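Serine-pyruvate aminotransferase (AgxT) (Sulfolobus solfataricus, PDB 3ZRP) probably catalyses pyridoxal 5'-phosphate-dependent transfer of amino groups, from donors such as serine or alanine to pyruvate or glyoxylate. Local coordinates at residues I13-G21 / H247-L258. Residues are numbered along the deposited sequence; the frame is centred on the assembly and turned at random.
Sequences IKEDVLVAG and HVILQLAEAFRL
Q251 and V17 cross at about a right angle where the short helix 15-20 packs on the 247-258 segment of helix 246-262, the two running roughly antiparallel (148°) with axes 7.7 Å apart at closest approach. Beyond CG the Q251 chain is extended, which carries its amide past V17 to the backbone of L18: Q251 NE2 donates to L18 O over 3.3 Å. The N-H...O angle of 154° is fairly straight, but the donor sits well off the C=O direction. L18 O also accepts from G21 N, so two donors share this oxygen. A CB on G21 would fall about 2.7 Å from Q251 NE2; the amide fits here because G21 has no side chain. V17 splits its branches: CG1, anti to the backbone N (chi1 179°), lies 3.4 Å from Q251 O, while CG2 meets L258 CD1 at 3.9 Å.

E254 bends at chi2, laying CG 3.4 Å from D16 O and turning its carboxylate to R257, whose NE and NH2 grip it side-on, one nitrogen to each oxygen. Cutting E254 back to an alanine removes CG and the carboxylate, and is likely to leave R257 without its mate and D16 O without this close neighbour.

Other sides of helix 246-262 pack on helix 31-48 and strand 197-202 of the main sheet; I13 and H247 also touch the second subunit. Since D16 OD1 stands 4.6 Å from E254 OE2, R257 probably offsets the like charges beside D16, part of a calcium site of this protein that is empty in this chain, whereas apolar contacts and one hydrogen bond from the Q251 amide join the helices.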
ATOM      1  N   ILE A  13      -1.136  -1.997 -18.965  1.00 50.49           N
ATOM      2  CA  ILE A  13      -0.270  -2.996 -18.356  1.00 45.52           C
ATOM      3  C   ILE A  13      -0.359  -4.254 -19.224  1.00 43.62           C
ATOM      4  O   ILE A  13      -1.452  -4.651 -19.621  1.00 44.15           O
ATOM      5  CB  ILE A  13      -0.721  -3.307 -16.888  1.00 42.86           C
ATOM      6  CG1 ILE A  13      -0.651  -2.034 -16.023  1.00 40.90           C
ATOM      7  CG2 ILE A  13       0.096  -4.453 -16.281  1.00 36.55           C
ATOM      8  CD1 ILE A  13      -1.180  -2.196 -14.597  1.00 34.82           C
ATOM      9  N   LYS A  14       0.784  -4.866 -19.528  1.00 43.80           N
ATOM     10  CA  LYS A  14       0.794  -6.142 -20.234  1.00 45.69           C
ATOM     11  C   LYS A  14      -0.195  -7.135 -19.616  1.00 47.71           C
ATOM     12  O   LYS A  14      -0.312  -7.226 -18.385  1.00 45.34           O
ATOM     13  CB  LYS A  14       2.195  -6.730 -20.262  1.00 45.27           C
ATOM     14  CG  LYS A  14       2.875  -6.551 -21.602  1.00 54.08           C
ATOM     15  CD  LYS A  14       4.167  -7.332 -21.657  1.00 58.22           C
ATOM     16  CE  LYS A  14       4.518  -7.707 -23.085  1.00 66.12           C
ATOM     17  NZ  LYS A  14       4.256  -6.577 -24.019  1.00 64.48           N
ATOM     18  N   GLU A  15      -0.922  -7.840 -20.483  1.00 49.63           N
ATOM     19  CA  GLU A  15      -1.946  -8.803 -20.057  0.50 53.28           C
ATOM     20  C   GLU A  15      -1.369  -9.914 -19.195  1.00 49.46           C
ATOM     21  O   GLU A  15      -1.990 -10.309 -18.208  1.00 46.61           O
ATOM     22  CB  GLU A  15      -2.697  -9.391 -21.262  0.50 59.12           C
ATOM     23  CG  GLU A  15      -4.106  -8.817 -21.477  0.50 65.40           C
ATOM     24  CD  GLU A  15      -4.134  -7.307 -21.425  0.50 68.65           C
ATOM     25  OE1 GLU A  15      -3.171  -6.681 -21.918  0.50 74.39           O
ATOM     26  OE2 GLU A  15      -5.114  -6.746 -20.890  0.50 73.63           O
ATOM     27  N   ASP A  16      -0.179 -10.403 -19.562  1.00 44.57           N
ATOM     28  CA  ASP A  16       0.517 -11.438 -18.794  1.00 44.84           C
ATOM     29  C   ASP A  16       0.707 -11.003 -17.341  1.00 42.67           C
ATOM     30  O   ASP A  16       0.651 -11.826 -16.426  1.00 40.96           O
ATOM     31  CB  ASP A  16       1.905 -11.727 -19.376  1.00 52.14           C
ATOM     32  CG  ASP A  16       1.851 -12.303 -20.771  1.00 61.55           C
ATOM     33  OD1 ASP A  16       1.607 -13.520 -20.904  1.00 63.33           O
ATOM     34  OD2 ASP A  16       2.070 -11.531 -21.724  1.00 69.39           O
ATOM     35  N   VAL A  17       0.959  -9.706 -17.149  1.00 40.57           N
ATOM     36  CA  VAL A  17       1.242  -9.164 -15.819  1.00 37.61           C
ATOM     37  C   VAL A  17      -0.041  -9.154 -15.008  1.00 33.44           C
ATOM     38  O   VAL A  17      -0.062  -9.687 -13.896  1.00 35.22           O
ATOM     39  CB  VAL A  17       1.909  -7.753 -15.865  1.00 33.98           C
ATOM     40  CG1 VAL A  17       2.154  -7.209 -14.451  1.00 31.16           C
ATOM     41  CG2 VAL A  17       3.224  -7.803 -16.637  1.00 36.34           C
ATOM     42  N   LEU A  18      -1.111  -8.587 -15.569  1.00 35.57           N
ATOM     43  CA  LEU A  18      -2.401  -8.521 -14.855  1.00 41.66           C
ATOM     44  C   LEU A  18      -2.962  -9.895 -14.509  1.00 43.26           C
ATOM     45  O   LEU A  18      -3.498 -10.090 -13.412  1.00 37.21           O
ATOM     46  CB  LEU A  18      -3.441  -7.745 -15.653  1.00 42.69           C
ATOM     47  CG  LEU A  18      -3.256  -6.243 -15.803  1.00 44.05           C
ATOM     48  CD1 LEU A  18      -4.261  -5.764 -16.837  1.00 46.13           C
ATOM     49  CD2 LEU A  18      -3.416  -5.513 -14.460  1.00 47.60           C
ATOM     50  N   VAL A  19      -2.838 -10.835 -15.451  1.00 39.48           N
ATOM     51  CA  VAL A  19      -3.364 -12.187 -15.293  1.00 40.76           C
ATOM     52  C   VAL A  19      -2.661 -12.920 -14.156  1.00 37.53           C
ATOM     53  O   VAL A  19      -3.290 -13.716 -13.447  1.00 31.16           O
ATOM     54  CB  VAL A  19      -3.282 -13.010 -16.626  1.00 44.37           C
ATOM     55  CG1 VAL A  19      -3.459 -14.496 -16.362  1.00 41.99           C
ATOM     56  CG2 VAL A  19      -4.350 -12.545 -17.600  1.00 41.78           C
ATOM     57  N   ALA A  20      -1.367 -12.640 -13.977  1.00 35.65           N
ATOM     58  CA  ALA A  20      -0.578 -13.198 -12.866  1.00 38.30           C
ATOM     59  C   ALA A  20      -1.223 -12.941 -11.496  1.00 36.99           C
ATOM     60  O   ALA A  20      -1.015 -13.703 -10.548  1.00 40.59           O
ATOM     61  CB  ALA A  20       0.852 -12.652 -12.895  1.00 36.41           C
ATOM     62  N   GLY A  21      -2.011 -11.872 -11.408  1.00 38.60           N
ATOM     63  CA  GLY A  21      -2.713 -11.529 -10.166  1.00 40.56           C
ATOM     64  C   GLY A  21      -4.022 -12.270  -9.945  1.00 44.73           C
ATOM     65  O   GLY A  21      -4.728 -12.008  -8.967  1.00 41.64           O
ATOM     66  N   HIS A 247      -1.296  -9.947  -4.130  1.00 26.10           N
ATOM     67  CA  HIS A 247      -1.524 -10.117  -5.569  1.00 26.73           C
ATOM     68  C   HIS A 247      -0.749  -9.110  -6.426  1.00 28.12           C
ATOM     69  O   HIS A 247      -0.387  -9.401  -7.573  1.00 28.62           O
ATOM     70  CB  HIS A 247      -3.018 -10.160  -5.872  1.00 29.09           C
ATOM     71  CG  HIS A 247      -3.712 -11.357  -5.277  1.00 34.73           C
ATOM     72  ND1 HIS A 247      -4.108 -11.415  -3.954  1.00 36.44           N
ATOM     73  CD2 HIS A 247      -4.048 -12.554  -5.821  1.00 33.47           C
ATOM     74  CE1 HIS A 247      -4.661 -12.594  -3.714  1.00 39.57           C
ATOM     75  NE2 HIS A 247      -4.633 -13.304  -4.830  1.00 39.34           N
ATOM     76  N   VAL A 248      -0.490  -7.928  -5.872  1.00 24.95           N
ATOM     77  CA  VAL A 248       0.313  -6.911  -6.564  1.00 25.08           C
ATOM     78  C   VAL A 248       1.754  -7.429  -6.699  1.00 25.01           C
ATOM     79  O   VAL A 248       2.420  -7.174  -7.693  1.00 28.60           O
ATOM     80  CB  VAL A 248       0.278  -5.565  -5.797  1.00 26.63           C
ATOM     81  CG1 VAL A 248       1.165  -4.517  -6.456  1.00 26.34           C
ATOM     82  CG2 VAL A 248      -1.143  -5.055  -5.765  1.00 21.92           C
ATOM     83  N   ILE A 249       2.215  -8.133  -5.681  1.00 25.25           N
ATOM     84  CA  ILE A 249       3.577  -8.706  -5.684  1.00 24.61           C
ATOM     85  C   ILE A 249       3.692  -9.886  -6.683  1.00 28.03           C
ATOM     86  O   ILE A 249       4.750 -10.089  -7.308  1.00 26.31           O
ATOM     87  CB  ILE A 249       4.007  -9.128  -4.272  1.00 25.16           C
ATOM     88  CG1 ILE A 249       4.301  -7.874  -3.418  1.00 26.49           C
ATOM     89  CG2 ILE A 249       5.298  -9.981  -4.310  1.00 26.08           C
ATOM     90  CD1 ILE A 249       4.414  -8.112  -1.919  1.00 26.72           C
ATOM     91  N   LEU A 250       2.620 -10.665  -6.822  1.00 25.02           N
ATOM     92  CA  LEU A 250       2.564 -11.723  -7.855  1.00 28.42           C
ATOM     93  C   LEU A 250       2.698 -11.099  -9.251  1.00 29.36           C
ATOM     94  O   LEU A 250       3.460 -11.592 -10.102  1.00 26.17           O
ATOM     95  CB  LEU A 250       1.233 -12.496  -7.767  1.00 30.56           C
ATOM     96  CG  LEU A 250       0.927 -13.311  -6.490  1.00 29.46           C
ATOM     97  CD1 LEU A 250      -0.450 -13.996  -6.588  1.00 28.51           C
ATOM     98  CD2 LEU A 250       2.016 -14.308  -6.226  1.00 33.22           C
ATOM     99  N   GLN A 251       1.938 -10.020  -9.485  1.00 25.96           N
ATOM    100  CA  GLN A 251       2.024  -9.282 -10.745  1.00 28.41           C
ATOM    101  C   GLN A 251       3.450  -8.748 -10.973  1.00 25.16           C
ATOM    102  O   GLN A 251       3.996  -8.872 -12.081  1.00 24.15           O
ATOM    103  CB  GLN A 251       0.965  -8.159 -10.800  1.00 27.47           C
ATOM    104  CG  GLN A 251      -0.464  -8.706 -10.862  1.00 28.65           C
ATOM    105  CD  GLN A 251      -1.558  -7.683 -10.551  1.00 32.80           C
ATOM    106  OE1 GLN A 251      -1.481  -6.950  -9.571  1.00 32.77           O
ATOM    107  NE2 GLN A 251      -2.602  -7.667 -11.369  1.00 34.80           N
ATOM    108  N   LEU A 252       4.048  -8.173  -9.928  1.00 26.53           N
ATOM    109  CA  LEU A 252       5.430  -7.663  -9.988  1.00 23.89           C
ATOM    110  C   LEU A 252       6.444  -8.758 -10.401  1.00 26.31           C
ATOM    111  O   LEU A 252       7.358  -8.490 -11.185  1.00 26.82           O
ATOM    112  CB  LEU A 252       5.868  -6.983  -8.657  1.00 23.59           C
ATOM    113  CG  LEU A 252       7.297  -6.380  -8.643  1.00 25.44           C
ATOM    114  CD1 LEU A 252       7.473  -5.242  -9.690  1.00 26.92           C
ATOM    115  CD2 LEU A 252       7.733  -5.884  -7.254  1.00 27.30           C
ATOM    116  N   ALA A 253       6.298  -9.972  -9.872  1.00 26.34           N
ATOM    117  CA  ALA A 253       7.262 -11.054 -10.207  1.00 25.29           C
ATOM    118  C   ALA A 253       7.217 -11.411 -11.704  1.00 27.30           C
ATOM    119  O   ALA A 253       8.258 -11.703 -12.341  1.00 26.36           O
ATOM    120  CB  ALA A 253       6.998 -12.292  -9.348  1.00 24.97           C
ATOM    121  N   GLU A 254       6.008 -11.372 -12.248  1.00 28.32           N
ATOM    122  CA  GLU A 254       5.774 -11.600 -13.655  1.00 28.27           C
ATOM    123  C   GLU A 254       6.328 -10.453 -14.501  1.00 30.44           C
ATOM    124  O   GLU A 254       6.902 -10.701 -15.558  1.00 30.31           O
ATOM    125  CB  GLU A 254       4.276 -11.797 -13.920  1.00 28.73           C
ATOM    126  CG  GLU A 254       3.890 -12.067 -15.395  1.00 37.02           C
ATOM    127  CD  GLU A 254       4.482 -13.374 -15.985  1.00 39.75           C
ATOM    128  OE1 GLU A 254       5.098 -14.181 -15.251  1.00 36.00           O
ATOM    129  OE2 GLU A 254       4.315 -13.588 -17.204  1.00 42.30           O
ATOM    130  N   ALA A 255       6.145  -9.198 -14.066  1.00 27.90           N
ATOM    131  CA  ALA A 255       6.809  -8.082 -14.762  1.00 26.59           C
ATOM    132  C   ALA A 255       8.322  -8.312 -14.803  1.00 27.10           C
ATOM    133  O   ALA A 255       8.955  -8.162 -15.862  1.00 28.35           O
ATOM    134  CB  ALA A 255       6.478  -6.732 -14.109  1.00 28.81           C
ATOM    135  N   PHE A 256       8.914  -8.689 -13.673  1.00 25.73           N
ATOM    136  CA  PHE A 256      10.355  -8.923 -13.666  1.00 27.21           C
ATOM    137  C   PHE A 256      10.780 -10.093 -14.580  1.00 32.01           C
ATOM    138  O   PHE A 256      11.883 -10.053 -15.163  1.00 30.91           O
ATOM    139  CB  PHE A 256      10.883  -9.146 -12.244  1.00 30.93           C
ATOM    140  CG  PHE A 256      11.198  -7.873 -11.494  1.00 29.21           C
ATOM    141  CD1 PHE A 256      12.085  -6.928 -12.023  1.00 29.50           C
ATOM    142  CD2 PHE A 256      10.630  -7.633 -10.239  1.00 29.85           C
ATOM    143  CE1 PHE A 256      12.383  -5.753 -11.321  1.00 28.87           C
ATOM    144  CE2 PHE A 256      10.930  -6.466  -9.528  1.00 27.86           C
ATOM    145  CZ  PHE A 256      11.802  -5.524 -10.071  1.00 27.10           C
ATOM    146  N   ARG A 257       9.931 -11.120 -14.694  1.00 30.82           N
ATOM    147  CA  ARG A 257      10.223 -12.258 -15.601  1.00 32.51           C
ATOM    148  C   ARG A 257      10.313 -11.742 -17.037  1.00 31.54           C
ATOM    149  O   ARG A 257      11.271 -12.029 -17.741  1.00 32.02           O
ATOM    150  CB  ARG A 257       9.196 -13.394 -15.469  1.00 35.65           C
ATOM    151  CG  ARG A 257       9.657 -14.758 -16.080  1.00 33.11           C
ATOM    152  CD  ARG A 257       8.511 -15.810 -16.112  1.00 32.63           C
ATOM    153  NE  ARG A 257       7.357 -15.339 -16.890  1.00 36.82           N
ATOM    154  CZ  ARG A 257       7.268 -15.376 -18.223  1.00 40.82           C
ATOM    155  NH1 ARG A 257       8.265 -15.873 -18.960  1.00 41.33           N
ATOM    156  NH2 ARG A 257       6.176 -14.917 -18.827  1.00 41.10           N
ATOM    157  N   LEU A 258       9.330 -10.934 -17.441  1.00 29.72           N
ATOM    158  CA  LEU A 258       9.318 -10.320 -18.770  1.00 28.37           C
ATOM    159  C   LEU A 258      10.502  -9.366 -19.028  1.00 31.15           C
ATOM    160  O   LEU A 258      11.044  -9.357 -20.131  1.00 33.53           O
ATOM    161  CB  LEU A 258       7.984  -9.631 -19.013  1.00 31.85           C
ATOM    162  CG  LEU A 258       6.790 -10.607 -18.995  1.00 34.14           C
ATOM    163  CD1 LEU A 258       5.464  -9.860 -19.103  1.00 38.90           C
ATOM    164  CD2 LEU A 258       6.934 -11.685 -20.097  1.00 39.48           C
TER